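Local atomic coordinates of CbsA (Xanthomonas oryzae pv. oryzae, PDB entry 5XYH), a protein that hydrolyses cellulose as a 1,4-beta-cellobiosidase, an exoglucanase of glycoside hydrolase family 6 that probably releases cellobiose from chain ends during degradation of the plant cell wall. Residues P208-Y213 against E276-A281; R215-T220 against A225-F230; T261-N266 against T318-G323; P147-N152 against A173-A178. All coordinates share one frame; numbering follows the deposited sequence.

Interaction 1: residues P208-Y213 against E276-A281; sequences PAISLY and EVLYNA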
loop_
_atom_site.group_PDB
_atom_site.type_symbol
_atom_site.label_atom_id
_atom_site.label_comp_id
_atom_site.label_asym_id
_atom_site.label_seq_id
_atom_site.Cartn_x
_atom_site.Cartn_y
_atom_site.Cartn_z
ATOM N N PRO A 208 -17.345 -8.560 10.798
ATOM C CA PRO A 208 -16.133 -8.580 11.638
ATOM C C PRO A 208 -15.074 -7.593 11.173
ATOM O O PRO A 208 -14.355 -7.047 12.017
ATOM C CB PRO A 208 -15.650 -10.038 11.550
ATOM C CG PRO A 208 -16.275 -10.587 10.303
ATOM C CD PRO A 208 -17.588 -9.863 10.151
ATOM N N ALA A 209 -14.966 -7.327 9.870
ATOM C CA ALA A 209 -13.975 -6.363 9.397
ATOM C C ALA A 209 -14.293 -4.969 9.913
ATOM O O ALA A 209 -13.473 -4.330 10.579
ATOM C CB ALA A 209 -13.918 -6.362 7.870
ATOM N N ILE A 210 -15.499 -4.487 9.615
ATOM C CA ILE A 210 -15.920 -3.178 10.102
ATOM C C ILE A 210 -15.851 -3.126 11.622
ATOM O O ILE A 210 -15.294 -2.188 12.194
ATOM C CB ILE A 210 -17.326 -2.841 9.582
ATOM C CG1 ILE A 210 -17.352 -2.804 8.049
ATOM C CG2 ILE A 210 -17.825 -1.547 10.196
ATOM C CD1 ILE A 210 -16.315 -1.902 7.412
ATOM N N SER A 211 -16.393 -4.140 12.307
ATOM C CA SER A 211 -16.383 -4.089 13.766
ATOM C C SER A 211 -14.967 -4.169 14.333
ATOM O O SER A 211 -14.692 -3.577 15.384
ATOM C CB SER A 211 -17.251 -5.199 14.354
ATOM O OG SER A 211 -16.497 -6.377 14.562
ATOM N N LEU A 212 -14.056 -4.868 13.645
ATOM C CA LEU A 212 -12.662 -4.905 14.077
ATOM C C LEU A 212 -12.031 -3.523 14.021
ATOM O O LEU A 212 -11.484 -3.040 15.013
ATOM C CB LEU A 212 -11.854 -5.882 13.220
ATOM C CG LEU A 212 -10.338 -5.879 13.430
ATOM C CD1 LEU A 212 -9.989 -6.258 14.848
ATOM C CD2 LEU A 212 -9.668 -6.827 12.428
ATOM N N TYR A 213 -12.079 -2.874 12.858
ATOM C CA TYR A 213 -11.506 -1.536 12.760
ATOM C C TYR A 213 -12.200 -0.579 13.718
ATOM O O TYR A 213 -11.550 0.256 14.353
ATOM C CB TYR A 213 -11.591 -1.023 11.319
ATOM C CG TYR A 213 -10.497 -1.600 10.437
ATOM C CD1 TYR A 213 -10.610 -2.879 9.899
ATOM C CD2 TYR A 213 -9.354 -0.877 10.171
ATOM C CE1 TYR A 213 -9.596 -3.412 9.097
ATOM C CE2 TYR A 213 -8.342 -1.395 9.377
ATOM C CZ TYR A 213 -8.455 -2.650 8.847
ATOM O OH TYR A 213 -7.422 -3.129 8.063
ATOM N N GLU A 276 -15.579 2.889 -1.859
ATOM C CA GLU A 276 -16.948 3.348 -1.625
ATOM C C GLU A 276 -17.737 2.346 -0.794
ATOM O O GLU A 276 -18.495 2.730 0.108
ATOM C CB GLU A 276 -17.649 3.605 -2.956
ATOM C CG GLU A 276 -19.098 4.098 -2.838
ATOM C CD GLU A 276 -19.248 5.474 -2.149
ATOM O OE1 GLU A 276 -18.246 6.236 -2.013
ATOM O OE2 GLU A 276 -20.404 5.808 -1.770
ATOM N N VAL A 277 -17.580 1.060 -1.085
ATOM C CA VAL A 277 -18.225 0.031 -0.279
ATOM C C VAL A 277 -17.806 0.156 1.183
ATOM O O VAL A 277 -18.644 0.099 2.096
ATOM C CB VAL A 277 -17.898 -1.354 -0.867
ATOM C CG1 VAL A 277 -18.039 -2.437 0.166
ATOM C CG2 VAL A 277 -18.792 -1.624 -2.078
ATOM N N LEU A 278 -16.508 0.356 1.429
ATOM C CA LEU A 278 -16.029 0.488 2.800
ATOM C C LEU A 278 -16.549 1.766 3.447
ATOM O O LEU A 278 -17.006 1.742 4.592
ATOM C CB LEU A 278 -14.501 0.458 2.825
ATOM C CG LEU A 278 -13.900 -0.933 2.579
ATOM C CD1 LEU A 278 -12.383 -0.871 2.576
ATOM C CD2 LEU A 278 -14.390 -1.909 3.636
ATOM N N TYR A 279 -16.477 2.887 2.723
ATOM C CA TYR A 279 -16.966 4.160 3.240
ATOM C C TYR A 279 -18.400 4.037 3.749
ATOM O O TYR A 279 -18.711 4.450 4.873
ATOM C CB TYR A 279 -16.869 5.235 2.157
ATOM C CG TYR A 279 -17.511 6.532 2.591
ATOM C CD1 TYR A 279 -16.785 7.483 3.312
ATOM C CD2 TYR A 279 -18.853 6.793 2.317
ATOM C CE1 TYR A 279 -17.375 8.672 3.736
ATOM C CE2 TYR A 279 -19.456 7.978 2.745
ATOM C CZ TYR A 279 -18.705 8.915 3.449
ATOM O OH TYR A 279 -19.285 10.085 3.871
ATOM N N ASN A 280 -19.289 3.459 2.935
ATOM C CA ASN A 280 -20.688 3.334 3.329
ATOM C C ASN A 280 -20.849 2.429 4.537
ATOM O O ASN A 280 -21.663 2.702 5.426
ATOM C CB ASN A 280 -21.518 2.815 2.154
ATOM C CG ASN A 280 -21.661 3.842 1.071
ATOM O OD1 ASN A 280 -21.724 5.034 1.352
ATOM N ND2 ASN A 280 -21.687 3.398 -0.172
ATOM N N ALA A 281 -20.074 1.355 4.596
ATOM C CA ALA A 281 -20.157 0.462 5.740
ATOM C C ALA A 281 -19.667 1.143 7.015
ATOM O O ALA A 281 -20.231 0.924 8.097
ATOM C CB ALA A 281 -19.359 -0.808 5.465
#

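Interaction 2: residues R215-T220 against A225-F230; sequences RVVQGT and ASADGF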
loop_
_atom_site.group_PDB
_atom_site.type_symbol
_atom_site.label_atom_id
_atom_site.label_comp_id
_atom_site.label_asym_id
_atom_site.label_seq_id
_atom_site.Cartn_x
_atom_site.Cartn_y
_atom_site.Cartn_z
ATOM N N ARG A 215 -13.732 -1.292 16.624
ATOM C CA ARG A 215 -13.338 -1.616 17.994
ATOM C C ARG A 215 -11.922 -1.144 18.302
ATOM O O ARG A 215 -11.660 -0.617 19.394
ATOM C CB ARG A 215 -13.466 -3.120 18.211
ATOM C CG ARG A 215 -12.974 -3.609 19.539
ATOM C CD ARG A 215 -13.291 -5.092 19.695
ATOM N NE ARG A 215 -12.497 -5.951 18.813
ATOM C CZ ARG A 215 -12.976 -6.588 17.748
ATOM N NH1 ARG A 215 -14.253 -6.458 17.416
ATOM N NH2 ARG A 215 -12.177 -7.364 17.024
ATOM N N VAL A 216 -10.993 -1.306 17.355
ATOM C CA VAL A 216 -9.605 -0.935 17.630
ATOM C C VAL A 216 -9.469 0.572 17.779
ATOM O O VAL A 216 -8.872 1.063 18.745
ATOM C CB VAL A 216 -8.669 -1.468 16.532
ATOM C CG1 VAL A 216 -7.268 -0.847 16.688
ATOM C CG2 VAL A 216 -8.593 -2.981 16.596
ATOM N N VAL A 217 -9.994 1.338 16.813
ATOM C CA VAL A 217 -9.808 2.783 16.881
ATOM C C VAL A 217 -10.667 3.388 17.991
ATOM O O VAL A 217 -10.252 4.347 18.653
ATOM C CB VAL A 217 -10.104 3.433 15.518
ATOM C CG1 VAL A 217 -9.739 4.911 15.557
ATOM C CG2 VAL A 217 -9.339 2.723 14.411
ATOM N N GLN A 218 -11.857 2.833 18.231
ATOM C CA GLN A 218 -12.702 3.369 19.297
ATOM C C GLN A 218 -12.016 3.253 20.650
ATOM O O GLN A 218 -12.177 4.128 21.505
ATOM C CB GLN A 218 -14.061 2.663 19.318
ATOM C CG GLN A 218 -14.985 3.176 20.416
ATOM C CD GLN A 218 -16.360 2.512 20.420
ATOM O OE1 GLN A 218 -16.671 1.672 19.564
ATOM N NE2 GLN A 218 -17.194 2.893 21.397
ATOM N N GLY A 219 -11.212 2.213 20.849
ATOM C CA GLY A 219 -10.539 2.044 22.116
ATOM C C GLY A 219 -9.355 2.954 22.342
ATOM O O GLY A 219 -8.829 2.972 23.459
ATOM N N THR A 220 -8.906 3.687 21.321
ATOM C CA THR A 220 -7.821 4.631 21.521
ATOM C C THR A 220 -8.302 5.772 22.419
ATOM O O THR A 220 -9.491 5.915 22.693
ATOM C CB THR A 220 -7.315 5.174 20.182
ATOM O OG1 THR A 220 -8.352 5.927 19.536
ATOM C CG2 THR A 220 -6.874 4.035 19.261
ATOM N N ALA A 225 -11.491 9.634 16.409
ATOM C CA ALA A 225 -10.717 10.760 15.902
ATOM C C ALA A 225 -9.246 10.419 15.709
ATOM O O ALA A 225 -8.521 11.229 15.121
ATOM C CB ALA A 225 -10.840 11.973 16.841
ATOM N N SER A 226 -8.786 9.258 16.197
ATOM C CA SER A 226 -7.382 8.891 16.075
ATOM C C SER A 226 -7.007 8.514 14.648
ATOM O O SER A 226 -5.815 8.453 14.332
ATOM C CB SER A 226 -7.050 7.720 17.011
ATOM O OG SER A 226 -7.337 8.029 18.370
ATOM N N ALA A 227 -7.996 8.217 13.804
ATOM C CA ALA A 227 -7.779 7.824 12.417
ATOM C C ALA A 227 -8.475 8.838 11.527
ATOM O O ALA A 227 -9.689 9.039 11.634
ATOM C CB ALA A 227 -8.306 6.412 12.136
ATOM N N ASP A 228 -7.707 9.479 10.656
ATOM C CA ASP A 228 -8.282 10.448 9.743
ATOM C C ASP A 228 -8.967 9.777 8.568
ATOM O O ASP A 228 -9.803 10.407 7.904
ATOM C CB ASP A 228 -7.187 11.397 9.281
ATOM C CG ASP A 228 -6.627 12.196 10.434
ATOM O OD1 ASP A 228 -7.309 13.145 10.865
ATOM O OD2 ASP A 228 -5.537 11.860 10.947
ATOM N N GLY A 229 -8.644 8.512 8.313
ATOM C CA GLY A 229 -9.291 7.786 7.235
ATOM C C GLY A 229 -8.645 6.428 7.041
ATOM O O GLY A 229 -8.017 5.882 7.956
ATOM N N PHE A 230 -8.799 5.906 5.833
ATOM C CA PHE A 230 -8.349 4.575 5.463
ATOM C C PHE A 230 -7.566 4.659 4.163
ATOM O O PHE A 230 -7.711 5.619 3.405
ATOM C CB PHE A 230 -9.539 3.631 5.296
ATOM C CG PHE A 230 -10.373 3.495 6.537
ATOM C CD1 PHE A 230 -11.421 4.364 6.788
ATOM C CD2 PHE A 230 -10.111 2.488 7.445
ATOM C CE1 PHE A 230 -12.194 4.241 7.929
ATOM C CE2 PHE A 230 -10.868 2.352 8.587
ATOM C CZ PHE A 230 -11.922 3.232 8.828
#

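Interaction 3: residues T261-N266 against T318-G323; sequences TFYQWN and TYVNSG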
loop_
_atom_site.group_PDB
_atom_site.type_symbol
_atom_site.label_atom_id
_atom_site.label_comp_id
_atom_site.label_asym_id
_atom_site.label_seq_id
_atom_site.Cartn_x
_atom_site.Cartn_y
_atom_site.Cartn_z
ATOM N N THR A 261 -13.814 -16.990 -13.394
ATOM C CA THR A 261 -12.656 -17.530 -12.685
ATOM C C THR A 261 -11.846 -16.426 -12.021
ATOM O O THR A 261 -11.464 -16.543 -10.856
ATOM C CB THR A 261 -11.763 -18.324 -13.643
ATOM O OG1 THR A 261 -12.456 -19.500 -14.097
ATOM C CG2 THR A 261 -10.499 -18.744 -12.936
ATOM N N PHE A 262 -11.615 -15.324 -12.736
ATOM C CA PHE A 262 -10.743 -14.271 -12.221
ATOM C C PHE A 262 -11.298 -13.633 -10.953
ATOM O O PHE A 262 -10.530 -13.258 -10.059
ATOM C CB PHE A 262 -10.515 -13.204 -13.289
ATOM C CG PHE A 262 -9.508 -12.152 -12.895
ATOM C CD1 PHE A 262 -8.160 -12.478 -12.757
ATOM C CD2 PHE A 262 -9.907 -10.832 -12.680
ATOM C CE1 PHE A 262 -7.215 -11.503 -12.399
ATOM C CE2 PHE A 262 -8.984 -9.846 -12.322
ATOM C CZ PHE A 262 -7.634 -10.180 -12.187
ATOM N N TYR A 263 -12.622 -13.472 -10.857
ATOM C CA TYR A 263 -13.169 -12.795 -9.687
ATOM C C TYR A 263 -13.706 -13.753 -8.632
ATOM O O TYR A 263 -13.802 -13.358 -7.467
ATOM C CB TYR A 263 -14.259 -11.783 -10.100
ATOM C CG TYR A 263 -13.703 -10.608 -10.875
ATOM C CD1 TYR A 263 -12.773 -9.742 -10.296
ATOM C CD2 TYR A 263 -14.067 -10.387 -12.192
ATOM C CE1 TYR A 263 -12.235 -8.682 -11.012
ATOM C CE2 TYR A 263 -13.531 -9.325 -12.922
ATOM C CZ TYR A 263 -12.622 -8.473 -12.327
ATOM O OH TYR A 263 -12.092 -7.411 -13.053
ATOM N N GLN A 264 -14.017 -14.998 -8.997
ATOM C CA GLN A 264 -14.406 -16.044 -8.045
ATOM C C GLN A 264 -15.520 -15.586 -7.110
ATOM O O GLN A 264 -15.434 -15.764 -5.895
ATOM C CB GLN A 264 -13.244 -16.522 -7.174
ATOM C CG GLN A 264 -11.884 -16.752 -7.738
ATOM C CD GLN A 264 -10.997 -17.322 -6.634
ATOM O OE1 GLN A 264 -10.182 -16.600 -6.024
ATOM N NE2 GLN A 264 -11.213 -18.605 -6.312
ATOM N N TRP A 265 -16.545 -14.962 -7.670
ATOM C CA TRP A 265 -17.739 -14.536 -6.946
ATOM C C TRP A 265 -17.505 -13.283 -6.107
ATOM O O TRP A 265 -18.315 -12.968 -5.222
ATOM C CB TRP A 265 -18.300 -15.657 -6.057
ATOM C CG TRP A 265 -18.767 -16.877 -6.794
ATOM C CD1 TRP A 265 -18.264 -17.397 -7.955
ATOM C CD2 TRP A 265 -19.821 -17.750 -6.389
ATOM N NE1 TRP A 265 -18.953 -18.535 -8.306
ATOM C CE2 TRP A 265 -19.919 -18.769 -7.361
ATOM C CE3 TRP A 265 -20.696 -17.769 -5.295
ATOM C CZ2 TRP A 265 -20.861 -19.798 -7.271
ATOM C CZ3 TRP A 265 -21.636 -18.796 -5.209
ATOM C CH2 TRP A 265 -21.708 -19.793 -6.195
ATOM N N ASN A 266 -16.430 -12.544 -6.361
ATOM C CA ASN A 266 -16.148 -11.284 -5.684
ATOM C C ASN A 266 -16.605 -10.135 -6.578
ATOM O O ASN A 266 -16.026 -9.911 -7.644
ATOM C CB ASN A 266 -14.654 -11.194 -5.381
ATOM C CG ASN A 266 -14.258 -9.912 -4.676
ATOM O OD1 ASN A 266 -15.069 -9.000 -4.474
ATOM N ND2 ASN A 266 -12.980 -9.824 -4.327
ATOM N N THR A 318 -14.613 -15.771 -21.019
ATOM C CA THR A 318 -14.136 -15.093 -22.221
ATOM C C THR A 318 -14.368 -13.596 -22.108
ATOM O O THR A 318 -13.481 -12.795 -22.420
ATOM C CB THR A 318 -14.831 -15.651 -23.465
ATOM O OG1 THR A 318 -14.574 -17.055 -23.568
ATOM C CG2 THR A 318 -14.326 -14.958 -24.731
ATOM N N TYR A 319 -15.551 -13.213 -21.625
ATOM C CA TYR A 319 -15.908 -11.800 -21.519
ATOM C C TYR A 319 -14.981 -11.065 -20.566
ATOM O O TYR A 319 -14.368 -10.064 -20.936
ATOM C CB TYR A 319 -17.355 -11.672 -21.054
ATOM C CG TYR A 319 -17.927 -10.267 -21.154
ATOM C CD1 TYR A 319 -18.546 -9.828 -22.322
ATOM C CD2 TYR A 319 -17.887 -9.394 -20.070
ATOM C CE1 TYR A 319 -19.087 -8.544 -22.408
ATOM C CE2 TYR A 319 -18.421 -8.116 -20.149
ATOM C CZ TYR A 319 -19.020 -7.695 -21.318
ATOM O OH TYR A 319 -19.562 -6.426 -21.397
ATOM N N VAL A 320 -14.872 -11.558 -19.330
ATOM C CA VAL A 320 -14.049 -10.907 -18.310
ATOM C C VAL A 320 -12.589 -10.858 -18.751
ATOM O O VAL A 320 -11.933 -9.810 -18.671
ATOM C CB VAL A 320 -14.216 -11.632 -16.959
ATOM C CG1 VAL A 320 -13.049 -11.335 -16.012
ATOM C CG2 VAL A 320 -15.556 -11.250 -16.314
ATOM N N ASN A 321 -12.061 -11.988 -19.239
ATOM C CA ASN A 321 -10.653 -12.023 -19.648
ATOM C C ASN A 321 -10.387 -11.152 -20.873
ATOM O O ASN A 321 -9.271 -10.657 -21.042
ATOM C CB ASN A 321 -10.196 -13.463 -19.916
ATOM C CG ASN A 321 -10.214 -14.318 -18.669
ATOM O OD1 ASN A 321 -10.153 -13.798 -17.548
ATOM N ND2 ASN A 321 -10.297 -15.640 -18.848
ATOM N N SER A 322 -11.382 -10.957 -21.740
ATOM C CA SER A 322 -11.169 -10.024 -22.839
ATOM C C SER A 322 -11.085 -8.589 -22.341
ATOM O O SER A 322 -10.329 -7.788 -22.899
ATOM C CB SER A 322 -12.289 -10.145 -23.877
ATOM O OG SER A 322 -13.483 -9.535 -23.422
ATOM N N GLY A 323 -11.825 -8.248 -21.287
ATOM C CA GLY A 323 -11.990 -6.849 -20.935
ATOM C C GLY A 323 -11.221 -6.319 -19.739
ATOM O O GLY A 323 -10.992 -5.108 -19.642
HETATM O O HOH W 1 -11.891 -15.188 -15.695
#

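Interaction 4: residues P147-N152 against A173-A178; sequences PDSLPN and AGIKYA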
loop_
_atom_site.group_PDB
_atom_site.type_symbol
_atom_site.label_atom_id
_atom_site.label_comp_id
_atom_site.label_asym_id
_atom_site.label_seq_id
_atom_site.Cartn_x
_atom_site.Cartn_y
_atom_site.Cartn_z
ATOM N N PRO A 147 0.433 -1.608 7.081
ATOM C CA PRO A 147 -0.111 -2.443 6.006
ATOM C C PRO A 147 0.028 -3.924 6.328
ATOM O O PRO A 147 0.911 -4.343 7.082
ATOM C CB PRO A 147 0.740 -2.065 4.788
ATOM C CG PRO A 147 1.423 -0.810 5.129
ATOM C CD PRO A 147 1.504 -0.709 6.615
ATOM N N ASP A 148 -0.885 -4.703 5.760
ATOM C CA ASP A 148 -0.849 -6.158 5.826
ATOM C C ASP A 148 -1.000 -6.665 7.257
ATOM O O ASP A 148 -0.395 -7.665 7.644
ATOM C CB ASP A 148 0.436 -6.693 5.192
ATOM C CG ASP A 148 0.335 -8.152 4.830
ATOM O OD1 ASP A 148 -0.795 -8.640 4.568
ATOM O OD2 ASP A 148 1.393 -8.810 4.819
ATOM N N SER A 149 -1.779 -5.971 8.087
ATOM C CA SER A 149 -1.931 -6.399 9.469
ATOM C C SER A 149 -3.369 -6.823 9.691
ATOM O O SER A 149 -3.702 -8.010 9.481
ATOM C CB SER A 149 -1.486 -5.294 10.437
ATOM O OG SER A 149 -2.298 -4.143 10.318
ATOM N N LEU A 150 -4.257 -5.913 10.099
ATOM C CA LEU A 150 -5.600 -6.264 10.547
ATOM C C LEU A 150 -6.412 -7.115 9.571
ATOM O O LEU A 150 -7.073 -8.060 10.039
ATOM C CB LEU A 150 -6.373 -4.979 10.884
ATOM C CG LEU A 150 -5.864 -4.200 12.095
ATOM C CD1 LEU A 150 -6.816 -3.060 12.458
ATOM C CD2 LEU A 150 -5.694 -5.137 13.274
ATOM N N PRO A 151 -6.436 -6.852 8.253
ATOM C CA PRO A 151 -7.275 -7.679 7.364
ATOM C C PRO A 151 -7.019 -9.177 7.485
ATOM O O PRO A 151 -7.958 -9.971 7.323
ATOM C CB PRO A 151 -6.908 -7.168 5.964
ATOM C CG PRO A 151 -6.427 -5.780 6.184
ATOM C CD PRO A 151 -5.707 -5.822 7.487
ATOM N N ASN A 152 -5.787 -9.586 7.799
ATOM C CA ASN A 152 -5.505 -11.011 7.936
ATOM C C ASN A 152 -6.267 -11.630 9.092
ATOM O O ASN A 152 -6.556 -12.834 9.068
ATOM C CB ASN A 152 -4.010 -11.246 8.117
ATOM C CG ASN A 152 -3.206 -10.763 6.944
ATOM O OD1 ASN A 152 -3.374 -11.254 5.822
ATOM N ND2 ASN A 152 -2.311 -9.794 7.188
ATOM N N ALA A 173 -3.276 -4.487 19.908
ATOM C CA ALA A 173 -2.550 -3.673 20.881
ATOM C C ALA A 173 -1.539 -2.774 20.190
ATOM O O ALA A 173 -1.390 -1.607 20.563
ATOM C CB ALA A 173 -1.858 -4.557 21.917
ATOM N N GLY A 174 -0.844 -3.301 19.179
ATOM C CA GLY A 174 0.105 -2.486 18.432
ATOM C C GLY A 174 -0.545 -1.329 17.690
ATOM O O GLY A 174 -0.026 -0.210 17.688
ATOM N N ILE A 175 -1.669 -1.587 17.023
ATOM C CA ILE A 175 -2.363 -0.519 16.304
ATOM C C ILE A 175 -2.828 0.556 17.278
ATOM O O ILE A 175 -2.674 1.754 17.025
ATOM C CB ILE A 175 -3.548 -1.072 15.496
ATOM C CG1 ILE A 175 -3.104 -2.139 14.491
ATOM C CG2 ILE A 175 -4.297 0.086 14.815
ATOM C CD1 ILE A 175 -2.606 -1.616 13.185
ATOM N N LYS A 176 -3.423 0.140 18.396
ATOM C CA LYS A 176 -3.927 1.113 19.360
ATOM C C LYS A 176 -2.806 2.016 19.857
ATOM O O LYS A 176 -2.969 3.241 19.936
ATOM C CB LYS A 176 -4.607 0.394 20.531
ATOM C CG LYS A 176 -4.935 1.304 21.700
ATOM C CD LYS A 176 -5.402 0.516 22.915
ATOM C CE LYS A 176 -5.974 1.449 23.952
ATOM N NZ LYS A 176 -6.570 0.755 25.125
ATOM N N TYR A 177 -1.646 1.427 20.172
ATOM C CA TYR A 177 -0.531 2.224 20.675
ATOM C C TYR A 177 -0.005 3.167 19.599
ATOM O O TYR A 177 0.279 4.343 19.870
ATOM C CB TYR A 177 0.578 1.295 21.176
ATOM C CG TYR A 177 1.663 1.984 21.966
ATOM C CD1 TYR A 177 1.542 2.152 23.339
ATOM C CD2 TYR A 177 2.807 2.462 21.343
ATOM C CE1 TYR A 177 2.518 2.786 24.068
ATOM C CE2 TYR A 177 3.800 3.097 22.070
ATOM C CZ TYR A 177 3.650 3.255 23.434
ATOM O OH TYR A 177 4.639 3.874 24.172
ATOM N N ALA A 178 0.145 2.662 18.370
ATOM C CA ALA A 178 0.565 3.518 17.267
ATOM C C ALA A 178 -0.384 4.691 17.104
ATOM O O ALA A 178 0.053 5.844 17.022
ATOM C CB ALA A 178 0.654 2.711 15.970
#

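Interaction 1: residues P208-Y213 against E276-A281
Ile210 lays the end of its side chain against the methyl group of Ala281, and this overlap accounts for most of the contact between helix 206-218 and helix 271-284. Both helices flank the mainly parallel sheet of the distorted beta/alpha barrel characteristic of glycoside hydrolase family 6, so the contact is helix-to-helix packing on the outer layer of the barrel. The meeting is small, with 123 Å² buried in all, and its side-chain contacts are apolar. Ala281 has nothing beyond its CB, and this lets the larger residue lie close: CG1 and CD1 of Ile210 are each 3.8 Å from Ala281 CB. With CG1 of Ile210 beside its backbone N (chi1 -60°) and CD1 folded round at chi2 -53°, the long branch is turned toward helix 271-284. Leu278, one helical turn before Ala281, adds a single branch to the same patch. Ile210 also touches Phe282 and Ala285, while Met206 packs on Val277 and Ala281, so the first residue of helix 206-218 also takes part in the interface. On the Leu278 side, Ile210 CD1 lies 4.2 Å from Leu278 CD2.

Interaction 2: residues R215-T220 against A225-F230
A buried contact, part hydroxyl pair and part apolar, closes the turn between helix 206-218 and strand 229-232 in a beta-alpha-beta unit of the barrel that starts with strand 188-193. Its polar half joins Thr220, just past the helix, to Ser226: OG1 of Thr220 and OG of Ser226 are 2.6 Å apart, and Ser226 OG also lies within hydrogen-bonding reach of Gly223 O. Thr220 OG1 sits between its own backbone N and carbonyl carbon (chi1 64°), which turns it back to the helix, where it donates to Val217 O over 2.6 Å in the carbonyl plane. The same oxygen accepts from Thr220 N at 3.1 Å, so two donors of one residue grip it. The apolar half is Val217, whose CG1 lies 4.0 Å from Ala227 CB and 4.2 Å from Ser226 CB. Leu179 and Trp287 pack against this valine from outside the turn, and Met192 meets Ala227. The hydroxyl of Thr220 thus links Val217 O to Ser226 on the approach to the strand, and these buried polar atoms find their partners within the turn and its immediate neighbours.

Interaction 3: residues T261-N266 against T318-G323
Val320 contributes the largest share of the surface buried here, and its CG1 methyl meets both Tyr263 and Phe262 where helix 316-323 packs on the loop leading to helix 271-284, at the periphery of the glycoside hydrolase family 6 domain. Tyr263 is touched at one ring corner: CE2 lies 3.7 Å from Val320 CG1, the methyl approaching the ring at a slant. Phe262 offers its CB instead, 4.2 Å from the same methyl. With its CG anti to the backbone N (chi1 -174°), the phenylalanine ring is carried away from the helix and toward the ring of Tyr263. There Phe262 CD2 stands 3.5 Å above one face of the Tyr263 ring, offset toward the rim, while Tyr263 CE2 lies in plane at the Phe262 edge. Phe269 stacks with Tyr263, and Arg324 makes a cation-pi contact with Phe262. One water accepts from Phe262 N at 3.0 Å and donates to Asn321 OD1 at 2.9 Å. Asn321 OD1 also accepts a hydrogen bond from Arg324 NE. A type I' turn from Tyr263 to Asn266 then reverses the loop. The loop is therefore held to the helix by one apolar methyl, a direct bond from Thr261 N to Asn317 OD1 and a bridging water.

Interaction 4: residues P147-N152 against A173-A178
Leu150 and Ile175 cross one another obliquely, each reaching from its own helix, and Ser149 adds its hydroxyl to the end of the isoleucine. The contact joins the start of helix 150-155, in the segment following strand 140-145, to helix 170-183, which precedes strand 188-193; both belong to the beta/alpha barrel fold of glycoside hydrolase family 6. Ile175 divides its side chain between two partners. Its CG1 lies 4.1 Å from Leu150 CD2, whereas the terminal CD1 goes on to Ser149 OG at 3.8 Å, an apolar carbon lying against a hydroxyl oxygen. CG1 is set beside the isoleucine backbone N (chi1 -58°), and the chi2 turn of -84° sends CD1 past the leucine toward the serine. Ser149 OG has its polar partner in Glu146 O, so the methyl touches a hydroxyl already engaged in a hydrogen bond. Met192 of strand 188-193 packs on both Leu150 and Ile175, placing the pair over the sheet, and Val216 meets Ile175 from helix 206-218. From the first turn of helix 150-155, Asn152 ND2 reaches back to Asp148 OD1 in the preceding loop over 3.2 Å, almost straight at 170°, meeting that oxygen from above the carboxylate plane.

Interactions 1, 2 and 4 form one cluster of the barrel's helical layer, with centres 11 to 15 Å apart, whereas interaction 3 lies 25 to 35 Å from their centres. Helix 206-218 serves interactions 1 and 2 and also packs on the segments of interaction 4: Tyr213 touches Leu150 and Pro151, and Gly219 O lies near Lys176 CE of helix 170-183. Tyr213 further contacts Phe230 of interaction 2. Along the chain, interaction 4 comes first; interaction 2 then falls between the two segments of interaction 1, whose second segment comes between those of interaction 3. Helix 206-218 thus binds consecutive barrel elements together, while interaction 3 joins a peripheral loop and helix about 25 Å, centre to centre, from interaction 1.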